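Local atomic coordinates of uncharacterized hypothetical protein (Parabacteroides merdae, PDB entry 4EI0), a protein that is of unknown function and belongs to the DUF4466 family, with a chain folded mainly into antiparallel beta sheets. Residues B[63-69]-B[110-116]; B[254-260]-B[308-312]; B[259-264]-B[289-293]. All coordinates share one frame; numbering follows the deposited sequence. Where two conformers were deposited one is given.

Contact 1 (B[63-69]-B[110-116])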
loop_
_atom_site.group_PDB
_atom_site.type_symbol
_atom_site.label_atom_id
_atom_site.label_comp_id
_atom_site.label_asym_id
_atom_site.label_seq_id
_atom_site.Cartn_x
_atom_site.Cartn_y
_atom_site.Cartn_z
ATOM N N ALA B 63 4.198 -19.098 -23.027
ATOM C CA ALA B 63 5.453 -18.866 -23.758
ATOM C C ALA B 63 6.486 -18.250 -22.819
ATOM O O ALA B 63 6.145 -17.704 -21.753
ATOM C CB ALA B 63 5.247 -17.927 -24.971
ATOM N N THR B 64 7.735 -18.243 -23.267
ATOM C CA THR B 64 8.799 -17.561 -22.537
ATOM C C THR B 64 8.454 -16.117 -22.272
ATOM O O THR B 64 7.945 -15.439 -23.127
ATOM C CB THR B 64 10.136 -17.609 -23.272
ATOM O OG1 THR B 64 10.464 -18.976 -23.483
ATOM C CG2 THR B 64 11.228 -16.971 -22.398
ATOM N N GLY B 65 8.692 -15.665 -21.043
ATOM C CA GLY B 65 8.252 -14.342 -20.621
ATOM C C GLY B 65 7.062 -14.376 -19.696
ATOM O O GLY B 65 6.684 -13.362 -19.157
ATOM N N THR B 66 6.439 -15.534 -19.527
ATOM C CA THR B 66 5.373 -15.719 -18.522
ATOM C C THR B 66 6.022 -15.580 -17.099
ATOM O O THR B 66 7.048 -16.200 -16.812
ATOM C CB THR B 66 4.766 -17.098 -18.667
ATOM O OG1 THR B 66 4.140 -17.167 -19.949
ATOM C CG2 THR B 66 3.753 -17.410 -17.573
ATOM N N TYR B 67 5.539 -14.658 -16.291
ATOM C CA TYR B 67 6.146 -14.401 -15.001
ATOM C C TYR B 67 5.189 -13.698 -14.029
ATOM O O TYR B 67 4.148 -13.197 -14.435
ATOM C CB TYR B 67 7.442 -13.560 -15.159
ATOM C CG TYR B 67 7.233 -12.119 -15.419
ATOM C CD1 TYR B 67 6.564 -11.702 -16.518
ATOM C CD2 TYR B 67 7.728 -11.141 -14.551
ATOM C CE1 TYR B 67 6.347 -10.380 -16.768
ATOM C CE2 TYR B 67 7.528 -9.802 -14.799
ATOM C CZ TYR B 67 6.833 -9.435 -15.909
ATOM O OH TYR B 67 6.587 -8.132 -16.203
ATOM N N PHE B 68 5.575 -13.695 -12.744
ATOM C CA PHE B 68 5.035 -12.791 -11.741
ATOM C C PHE B 68 6.010 -11.650 -11.624
ATOM O O PHE B 68 7.182 -11.865 -11.421
ATOM C CB PHE B 68 5.017 -13.462 -10.376
ATOM C CG PHE B 68 3.757 -14.165 -10.021
ATOM C CD1 PHE B 68 2.583 -13.454 -9.794
ATOM C CD2 PHE B 68 3.769 -15.516 -9.749
ATOM C CE1 PHE B 68 1.420 -14.093 -9.379
ATOM C CE2 PHE B 68 2.613 -16.147 -9.359
ATOM C CZ PHE B 68 1.446 -15.433 -9.155
ATOM N N ASP B 69 5.533 -10.425 -11.711
ATOM C CA ASP B 69 6.352 -9.271 -11.414
ATOM C C ASP B 69 6.582 -9.366 -9.884
ATOM O O ASP B 69 5.672 -9.733 -9.144
ATOM C CB ASP B 69 5.557 -8.038 -11.923
ATOM C CG ASP B 69 6.045 -6.684 -11.447
ATOM O OD1 ASP B 69 6.711 -6.543 -10.433
ATOM O OD2 ASP B 69 5.616 -5.693 -12.070
ATOM N N LEU B 110 0.115 -9.143 -6.465
ATOM C CA LEU B 110 1.148 -9.407 -7.440
ATOM C C LEU B 110 0.488 -9.541 -8.774
ATOM O O LEU B 110 -0.619 -10.081 -8.855
ATOM C CB LEU B 110 1.891 -10.705 -7.146
ATOM C CG LEU B 110 2.722 -10.804 -5.855
ATOM C CD1 LEU B 110 3.220 -12.227 -5.760
ATOM C CD2 LEU B 110 3.864 -9.773 -5.854
ATOM N N ARG B 111 1.162 -9.018 -9.804
ATOM C CA ARG B 111 0.710 -9.139 -11.196
ATOM C C ARG B 111 1.368 -10.293 -11.881
ATOM O O ARG B 111 2.597 -10.443 -11.833
ATOM C CB ARG B 111 0.995 -7.854 -11.907
ATOM C CG ARG B 111 0.106 -6.750 -11.365
ATOM C CD ARG B 111 0.441 -5.409 -11.959
ATOM N NE ARG B 111 -0.392 -4.426 -11.312
ATOM C CZ ARG B 111 -0.204 -3.125 -11.387
ATOM N NH1 ARG B 111 0.799 -2.633 -12.085
ATOM N NH2 ARG B 111 -1.010 -2.330 -10.724
ATOM N N TYR B 112 0.547 -11.153 -12.482
ATOM C CA TYR B 112 1.001 -12.289 -13.273
ATOM C C TYR B 112 0.681 -12.030 -14.735
ATOM O O TYR B 112 -0.434 -11.581 -15.067
ATOM C CB TYR B 112 0.299 -13.549 -12.804
ATOM C CG TYR B 112 0.399 -14.780 -13.692
ATOM C CD1 TYR B 112 1.548 -15.547 -13.742
ATOM C CD2 TYR B 112 -0.691 -15.220 -14.416
ATOM C CE1 TYR B 112 1.636 -16.670 -14.536
ATOM C CE2 TYR B 112 -0.613 -16.332 -15.224
ATOM C CZ TYR B 112 0.537 -17.057 -15.269
ATOM O OH TYR B 112 0.594 -18.186 -16.025
ATOM N N TYR B 113 1.661 -12.319 -15.575
ATOM C CA TYR B 113 1.604 -12.132 -17.012
ATOM C C TYR B 113 1.778 -13.482 -17.694
ATOM O O TYR B 113 2.820 -14.120 -17.564
ATOM C CB TYR B 113 2.711 -11.170 -17.428
ATOM C CG TYR B 113 2.518 -9.794 -16.856
ATOM C CD1 TYR B 113 1.771 -8.838 -17.525
ATOM C CD2 TYR B 113 3.091 -9.446 -15.652
ATOM C CE1 TYR B 113 1.608 -7.570 -17.010
ATOM C CE2 TYR B 113 2.937 -8.189 -15.121
ATOM C CZ TYR B 113 2.198 -7.261 -15.801
ATOM O OH TYR B 113 2.035 -6.066 -15.236
ATOM N N TYR B 114 0.722 -13.956 -18.353
ATOM C CA TYR B 114 0.767 -15.170 -19.121
ATOM C C TYR B 114 0.991 -14.752 -20.568
ATOM O O TYR B 114 0.167 -14.017 -21.118
ATOM C CB TYR B 114 -0.544 -15.901 -19.017
ATOM C CG TYR B 114 -0.687 -17.128 -19.849
ATOM C CD1 TYR B 114 -0.128 -18.321 -19.444
ATOM C CD2 TYR B 114 -1.450 -17.139 -21.010
ATOM C CE1 TYR B 114 -0.302 -19.499 -20.170
ATOM C CE2 TYR B 114 -1.637 -18.320 -21.749
ATOM C CZ TYR B 114 -1.051 -19.480 -21.346
ATOM O OH TYR B 114 -1.207 -20.635 -22.030
ATOM N N ILE B 115 2.076 -15.223 -21.191
ATOM C CA ILE B 115 2.325 -14.911 -22.618
ATOM C C ILE B 115 1.703 -16.082 -23.396
ATOM O O ILE B 115 2.074 -17.215 -23.197
ATOM C CB ILE B 115 3.803 -14.727 -22.946
ATOM C CG1 ILE B 115 4.477 -13.696 -22.035
ATOM C CG2 ILE B 115 3.971 -14.219 -24.388
ATOM C CD1 ILE B 115 3.875 -12.300 -22.086
ATOM N N ILE B 116 0.710 -15.782 -24.241
ATOM C CA ILE B 116 -0.111 -16.763 -24.950
ATOM C C ILE B 116 0.755 -17.496 -25.944
ATOM O O ILE B 116 1.386 -16.861 -26.772
ATOM C CB ILE B 116 -1.363 -16.068 -25.633
ATOM C CG1 ILE B 116 -2.221 -15.353 -24.596
ATOM C CG2 ILE B 116 -2.220 -17.036 -26.384
ATOM C CD1 ILE B 116 -3.208 -14.340 -25.141
HETATM O O HOH W 1 3.621 -7.876 -9.261
#
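Tyr67 and Tyr113 face each other as a hydrogen-bonded pair of an antiparallel beta ladder, where strand 67-75 joins the end of strand 107-115 in a five-stranded sheet. Their side chains run side by side in the same direction. The ring planes are nearly parallel (16°) but slid apart, so that Tyr67 CE1 lies 3.6 Å from Tyr113 CD2 and overlap is slight. Tyr67 reaches this place with CG between its backbone N and carbonyl carbon (chi1 77°). On the other face of the sheet Phe68 and Tyr112, a non-hydrogen-bonded pair, meet edge-to-face: the edge of Tyr112 points to the face of Phe68, with centroids 5.5 Å apart. Phe68 CE1 also touches Tyr112 CB, while the Phe68 side chain crosses that of Leu110 at about a right angle, CD1 touching Leu110 CB. Val56 of strand 51-58 packs on both Phe68 and Tyr112, so this face looks into the interior between two sheets.

Backbone bonds flank the rings, among them Tyr113 N to Tyr67 O at 2.9 Å and Asp69 N to Arg111 O. Before Tyr67 the ladder gives way to a type II turn, Ala63 to Thr66, whose Gly65 has positive phi. There a side chain replaces the carbonyl: Ile115 N donates almost straight (170°) to Thr66 OG1 at 3.1 Å, and that hydroxyl donates in turn to Ala63 O at 2.8 Å.

Contact 2 (B[254-260]-B[308-312]); sequences IDDLDFE and KRYKM
Tyr310 OH donates to Glu260 OE2 at 2.6 Å, using the lone pair of that oxygen that points away from OE1; the carboxylate stands nearly perpendicular to the phenol ring (83°), with OE2 at the ring edge. A bend at chi2 (-70°) brings the glutamate back toward the strand. At the other end of the contact the extended Lys308 chain carries NZ to Ile254 O, 2.9 Å away, in the carbonyl plane and on a lone pair. Asp242 forms a salt bridge with the same ammonium and also accepts from Ile254 N, so lysine and loop share one carboxylate.

Between these bonds, helix 256-261 lies across strand 302-311, an inner strand of an antiparallel five-stranded sheet; the axes of 256-260 and 308-311 pass 9.0 Å apart at 66°. Phe259 fills the gap. Its ring is parallel to that of Tyr310 but slid so far along that the two barely overlap, and Tyr310 CB sits over its face in a CH-pi contact, 3.9 Å from the centroid. Phe259 CZ reaches Lys308 CB at 4.1 Å. Asp256 CB abuts Tyr310 CE1 at 3.6 Å, while its carboxylate is hydrogen-bonded to Ser149 OG and the backbone N of Lys150. Replacing Tyr310 by alanine removes the ring and hydroxyl, which would probably leave Glu260 OE2 without its phenol donor and open a gap beside Asp256 and Phe259. At the C-terminus, selenomethionine Met312 folds back at chi2 and chi3, setting its CE 3.6 Å from Glu260 OE1.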
loop_
_atom_site.group_PDB
_atom_site.type_symbol
_atom_site.label_atom_id
_atom_site.label_comp_id
_atom_site.label_asym_id
_atom_site.label_seq_id
_atom_site.Cartn_x
_atom_site.Cartn_y
_atom_site.Cartn_z
ATOM N N ILE B 254 -11.872 -5.984 -33.445
ATOM C CA ILE B 254 -12.210 -6.994 -34.441
ATOM C C ILE B 254 -11.833 -8.324 -33.848
ATOM O O ILE B 254 -10.676 -8.526 -33.410
ATOM C CB ILE B 254 -11.432 -6.776 -35.744
ATOM C CG1 ILE B 254 -11.793 -5.401 -36.331
ATOM C CG2 ILE B 254 -11.687 -7.892 -36.761
ATOM C CD1 ILE B 254 -10.772 -4.974 -37.367
ATOM N N ASP B 255 -12.785 -9.234 -33.834
ATOM C CA ASP B 255 -12.552 -10.558 -33.261
ATOM C C ASP B 255 -12.792 -11.609 -34.354
ATOM O O ASP B 255 -13.119 -11.289 -35.538
ATOM C CB ASP B 255 -13.425 -10.784 -31.993
ATOM C CG ASP B 255 -12.880 -11.894 -31.048
ATOM O OD1 ASP B 255 -11.913 -12.606 -31.385
ATOM O OD2 ASP B 255 -13.467 -12.068 -29.960
ATOM N N ASP B 256 -12.611 -12.863 -33.979
ATOM C CA ASP B 256 -12.797 -13.969 -34.911
ATOM C C ASP B 256 -14.178 -13.943 -35.624
ATOM O O ASP B 256 -14.275 -14.233 -36.785
ATOM C CB ASP B 256 -12.628 -15.316 -34.189
ATOM C CG ASP B 256 -11.210 -15.524 -33.584
ATOM O OD1 ASP B 256 -10.471 -14.564 -33.303
ATOM O OD2 ASP B 256 -10.835 -16.710 -33.414
ATOM N N LEU B 257 -15.242 -13.647 -34.902
ATOM C CA LEU B 257 -16.589 -13.742 -35.475
ATOM C C LEU B 257 -16.782 -12.706 -36.607
ATOM O O LEU B 257 -17.435 -12.982 -37.605
ATOM C CB LEU B 257 -17.651 -13.579 -34.373
ATOM C CG LEU B 257 -19.125 -13.451 -34.824
ATOM C CD1 LEU B 257 -19.582 -14.785 -35.419
ATOM C CD2 LEU B 257 -20.023 -12.950 -33.688
ATOM N N ASP B 258 -16.184 -11.529 -36.451
ATOM C CA ASP B 258 -16.218 -10.477 -37.470
ATOM C C ASP B 258 -15.575 -10.971 -38.771
ATOM O O ASP B 258 -16.055 -10.656 -39.851
ATOM C CB ASP B 258 -15.464 -9.240 -36.984
ATOM C CG ASP B 258 -16.062 -8.670 -35.703
ATOM O OD1 ASP B 258 -17.269 -8.388 -35.697
ATOM O OD2 ASP B 258 -15.345 -8.521 -34.684
ATOM N N PHE B 259 -14.479 -11.723 -38.675
ATOM C CA PHE B 259 -13.884 -12.329 -39.880
ATOM C C PHE B 259 -14.754 -13.386 -40.512
ATOM O O PHE B 259 -14.857 -13.460 -41.770
ATOM C CB PHE B 259 -12.512 -12.893 -39.590
ATOM C CG PHE B 259 -11.456 -11.851 -39.559
ATOM C CD1 PHE B 259 -11.122 -11.216 -40.711
ATOM C CD2 PHE B 259 -10.849 -11.480 -38.366
ATOM C CE1 PHE B 259 -10.179 -10.228 -40.715
ATOM C CE2 PHE B 259 -9.878 -10.500 -38.366
ATOM C CZ PHE B 259 -9.552 -9.884 -39.545
ATOM N N GLU B 260 -15.386 -14.200 -39.660
ATOM C CA GLU B 260 -16.291 -15.239 -40.143
ATOM C C GLU B 260 -17.510 -14.662 -40.860
ATOM O O GLU B 260 -18.009 -15.282 -41.777
ATOM C CB GLU B 260 -16.797 -16.124 -38.992
ATOM C CG GLU B 260 -15.786 -17.133 -38.459
ATOM C CD GLU B 260 -15.470 -18.282 -39.443
ATOM O OE1 GLU B 260 -16.144 -18.410 -40.487
ATOM O OE2 GLU B 260 -14.527 -19.071 -39.162
ATOM N N LYS B 308 -4.594 -7.630 -38.740
ATOM C CA LYS B 308 -5.124 -8.840 -38.159
ATOM C C LYS B 308 -5.446 -9.787 -39.289
ATOM O O LYS B 308 -5.951 -9.358 -40.331
ATOM C CB LYS B 308 -6.363 -8.576 -37.362
ATOM C CG LYS B 308 -6.068 -8.078 -35.962
ATOM C CD LYS B 308 -7.301 -7.660 -35.195
ATOM C CE LYS B 308 -7.020 -7.376 -33.712
ATOM N NZ LYS B 308 -8.249 -6.997 -32.973
ATOM N N ARG B 309 -5.085 -11.057 -39.115
ATOM C CA ARG B 309 -5.392 -12.120 -40.144
ATOM C C ARG B 309 -6.092 -13.293 -39.480
ATOM O O ARG B 309 -5.804 -13.623 -38.326
ATOM C CB ARG B 309 -4.102 -12.568 -40.803
ATOM C CG ARG B 309 -4.282 -13.573 -41.939
ATOM C CD ARG B 309 -2.983 -14.188 -42.424
ATOM N NE ARG B 309 -2.379 -15.041 -41.423
ATOM C CZ ARG B 309 -1.266 -15.758 -41.587
ATOM N NH1 ARG B 309 -0.627 -15.766 -42.743
ATOM N NH2 ARG B 309 -0.797 -16.481 -40.566
ATOM N N TYR B 310 -7.024 -13.921 -40.199
ATOM C CA TYR B 310 -7.805 -15.028 -39.685
ATOM C C TYR B 310 -7.869 -16.108 -40.782
ATOM O O TYR B 310 -8.240 -15.825 -41.922
ATOM C CB TYR B 310 -9.221 -14.531 -39.318
ATOM C CG TYR B 310 -10.176 -15.595 -38.806
ATOM C CD1 TYR B 310 -10.215 -15.921 -37.500
ATOM C CD2 TYR B 310 -11.005 -16.285 -39.675
ATOM C CE1 TYR B 310 -11.079 -16.903 -37.025
ATOM C CE2 TYR B 310 -11.860 -17.263 -39.231
ATOM C CZ TYR B 310 -11.873 -17.584 -37.889
ATOM O OH TYR B 310 -12.726 -18.539 -37.410
ATOM N N LYS B 311 -7.481 -17.319 -40.424
ATOM C CA LYS B 311 -7.536 -18.462 -41.314
ATOM C C LYS B 311 -8.921 -19.070 -41.330
ATOM O O LYS B 311 -9.428 -19.558 -40.305
ATOM C CB LYS B 311 -6.539 -19.547 -40.888
ATOM C CG LYS B 311 -6.438 -20.678 -41.952
ATOM C CD LYS B 311 -5.918 -21.993 -41.410
ATOM C CE LYS B 311 -4.620 -22.434 -42.065
ATOM N NZ LYS B 311 -3.483 -22.292 -41.103
HETATM N N MSE B 312 -9.531 -19.075 -42.510
HETATM C CA MSE B 312 -10.917 -19.526 -42.632
HETATM C C MSE B 312 -11.074 -21.035 -42.381
HETATM O O MSE B 312 -10.141 -21.856 -42.501
HETATM O OXT MSE B 312 -12.157 -21.456 -41.971
HETATM C CB MSE B 312 -11.467 -19.114 -43.992
HETATM C CG MSE B 312 -11.534 -17.599 -44.175
HETATM SE SE MSE B 312 -12.855 -16.743 -42.987
HETATM C CE MSE B 312 -14.491 -17.638 -43.596
#

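Contact 3 (B[259-264]-B[289-293]); sequences FETIDM and YRAYV
Arg290 NH1 donates to Phe259 O at 2.8 Å (N-H...O 153°), nearly in line with the carbonyl and close to the guanidinium plane. The acceptor belongs to the last turn of helix 256-261, and the arginine reaches it with a chain extended from CG to NE. Ile262 O lies 3.2 Å from the same NH1. A salt bridge from Arg290 NE to Glu283 holds another side of the group and probably helps fix its rotation.

Van der Waals contacts add to this polar centre. The selenomethionine Met264 lays CG over one face of the guanidinium, 3.6 Å from Arg290 NH2. Ile262 CG2 approaches NH1 to 3.3 Å, the isoleucine crossing the arginine obliquely. The Phe259 ring turns its edge to the strand backbone: CE1 lies 3.6 Å from Ala291 C, and Tyr292 N is also near the ring plane. Its CD1 meets Arg290 CB, and CZ makes an apolar contact with Tyr292 CB.

The contact thus joins the C-terminal end of helix 256-261 and the chain leaving it to the beginning of strand 289-299. That strand runs between 302-311 and 278-283 in the sheet, and Met264 continues across to Ile235 and Lys233 of strand 233-238, at one edge of the sheet within this chain.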
loop_
_atom_site.group_PDB
_atom_site.type_symbol
_atom_site.label_atom_id
_atom_site.label_comp_id
_atom_site.label_asym_id
_atom_site.label_seq_id
_atom_site.Cartn_x
_atom_site.Cartn_y
_atom_site.Cartn_z
ATOM N N PHE B 259 -14.479 -11.723 -38.675
ATOM C CA PHE B 259 -13.884 -12.329 -39.880
ATOM C C PHE B 259 -14.754 -13.386 -40.512
ATOM O O PHE B 259 -14.857 -13.460 -41.770
ATOM C CB PHE B 259 -12.512 -12.893 -39.590
ATOM C CG PHE B 259 -11.456 -11.851 -39.559
ATOM C CD1 PHE B 259 -11.122 -11.216 -40.711
ATOM C CD2 PHE B 259 -10.849 -11.480 -38.366
ATOM C CE1 PHE B 259 -10.179 -10.228 -40.715
ATOM C CE2 PHE B 259 -9.878 -10.500 -38.366
ATOM C CZ PHE B 259 -9.552 -9.884 -39.545
ATOM N N GLU B 260 -15.386 -14.200 -39.660
ATOM C CA GLU B 260 -16.291 -15.239 -40.143
ATOM C C GLU B 260 -17.510 -14.662 -40.860
ATOM O O GLU B 260 -18.009 -15.282 -41.777
ATOM C CB GLU B 260 -16.797 -16.124 -38.992
ATOM C CG GLU B 260 -15.786 -17.133 -38.459
ATOM C CD GLU B 260 -15.470 -18.282 -39.443
ATOM O OE1 GLU B 260 -16.144 -18.410 -40.487
ATOM O OE2 GLU B 260 -14.527 -19.071 -39.162
ATOM N N THR B 261 -17.986 -13.496 -40.431
ATOM C CA THR B 261 -19.278 -12.971 -40.869
ATOM C C THR B 261 -19.160 -11.725 -41.782
ATOM O O THR B 261 -20.151 -11.285 -42.291
ATOM C CB THR B 261 -20.206 -12.655 -39.668
ATOM O OG1 THR B 261 -19.599 -11.666 -38.854
ATOM C CG2 THR B 261 -20.524 -13.910 -38.801
ATOM N N ILE B 262 -17.969 -11.177 -42.032
ATOM C CA ILE B 262 -17.826 -10.068 -43.025
ATOM C C ILE B 262 -18.353 -10.506 -44.409
ATOM O O ILE B 262 -18.075 -11.621 -44.887
ATOM C CB ILE B 262 -16.361 -9.512 -43.100
ATOM C CG1 ILE B 262 -16.311 -8.182 -43.857
ATOM C CG2 ILE B 262 -15.375 -10.511 -43.700
ATOM C CD1 ILE B 262 -16.727 -7.007 -42.995
ATOM N N ASP B 263 -19.162 -9.655 -45.034
ATOM C CA ASP B 263 -19.684 -9.930 -46.372
ATOM C C ASP B 263 -18.703 -9.414 -47.391
ATOM O O ASP B 263 -18.456 -8.198 -47.453
ATOM C CB ASP B 263 -21.021 -9.229 -46.588
ATOM C CG ASP B 263 -21.675 -9.609 -47.909
ATOM O OD1 ASP B 263 -21.069 -10.339 -48.713
ATOM O OD2 ASP B 263 -22.827 -9.194 -48.127
HETATM N N MSE B 264 -18.130 -10.326 -48.171
HETATM C CA MSE B 264 -17.138 -9.953 -49.187
HETATM C C MSE B 264 -17.713 -9.897 -50.593
HETATM O O MSE B 264 -16.942 -9.843 -51.548
HETATM C CB MSE B 264 -15.955 -10.913 -49.192
HETATM C CG MSE B 264 -15.211 -11.047 -47.871
HETATM SE SE MSE B 264 -14.114 -9.507 -47.313
HETATM C CE MSE B 264 -13.072 -9.137 -48.982
ATOM N N TYR B 289 -7.338 -17.221 -46.300
ATOM C CA TYR B 289 -7.215 -16.243 -45.222
ATOM C C TYR B 289 -8.065 -15.000 -45.529
ATOM O O TYR B 289 -8.232 -14.619 -46.697
ATOM C CB TYR B 289 -5.752 -15.805 -45.051
ATOM C CG TYR B 289 -4.733 -16.849 -44.561
ATOM C CD1 TYR B 289 -4.573 -17.130 -43.207
ATOM C CD2 TYR B 289 -3.894 -17.511 -45.466
ATOM C CE1 TYR B 289 -3.633 -18.067 -42.775
ATOM C CE2 TYR B 289 -2.955 -18.455 -45.043
ATOM C CZ TYR B 289 -2.831 -18.732 -43.699
ATOM O OH TYR B 289 -1.884 -19.638 -43.314
ATOM N N ARG B 290 -8.590 -14.395 -44.460
ATOM C CA ARG B 290 -9.094 -13.052 -44.484
ATOM C C ARG B 290 -8.246 -12.194 -43.594
ATOM O O ARG B 290 -7.604 -12.699 -42.677
ATOM C CB ARG B 290 -10.522 -13.023 -44.027
ATOM C CG ARG B 290 -11.451 -13.475 -45.107
ATOM C CD ARG B 290 -12.864 -13.542 -44.563
ATOM N NE ARG B 290 -13.724 -13.956 -45.630
ATOM C CZ ARG B 290 -15.040 -14.024 -45.537
ATOM N NH1 ARG B 290 -15.705 -13.733 -44.407
ATOM N NH2 ARG B 290 -15.690 -14.402 -46.607
ATOM N N ALA B 291 -8.205 -10.899 -43.866
ATOM C CA ALA B 291 -7.357 -10.016 -43.050
ATOM C C ALA B 291 -7.986 -8.637 -43.038
ATOM O O ALA B 291 -8.833 -8.312 -43.895
ATOM C CB ALA B 291 -5.959 -9.948 -43.631
ATOM N N TYR B 292 -7.552 -7.819 -42.092
ATOM C CA TYR B 292 -7.901 -6.412 -42.063
ATOM C C TYR B 292 -6.585 -5.674 -41.973
ATOM O O TYR B 292 -5.796 -5.888 -41.017
ATOM C CB TYR B 292 -8.826 -6.064 -40.857
ATOM C CG TYR B 292 -9.151 -4.589 -40.766
ATOM C CD1 TYR B 292 -9.900 -3.976 -41.763
ATOM C CD2 TYR B 292 -8.684 -3.804 -39.738
ATOM C CE1 TYR B 292 -10.188 -2.622 -41.736
ATOM C CE2 TYR B 292 -8.990 -2.430 -39.690
ATOM C CZ TYR B 292 -9.692 -1.841 -40.710
ATOM O OH TYR B 292 -10.035 -0.496 -40.680
ATOM N N VAL B 293 -6.330 -4.822 -42.957
ATOM C CA VAL B 293 -5.133 -3.989 -43.033
ATOM C C VAL B 293 -5.509 -2.551 -42.620
ATOM O O VAL B 293 -6.427 -1.965 -43.180
ATOM C CB VAL B 293 -4.600 -3.970 -44.459
ATOM C CG1 VAL B 293 -3.299 -3.135 -44.522
ATOM C CG2 VAL B 293 -4.469 -5.397 -44.979
#

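Overall arrangement
Contact 1 comes first along the chain and closes before the other two open. It joins neighbouring strands of an N-terminal sheet, on the opposite side of the chain's centre from contacts 2 and 3; its centre is about 26 Å from that of contact 2 and about 31 Å from that of contact 3. Contacts 2 and 3 have centres about 6 Å apart and share Phe259 and Glu260 of helix 256-261. Contact 3 is nested within the loop closed by contact 2. Strands 289-299 and 302-311 are consecutive and adjacent in one sheet, so the single short helix packs against both, bringing the C-terminal end of the chain into the same cluster.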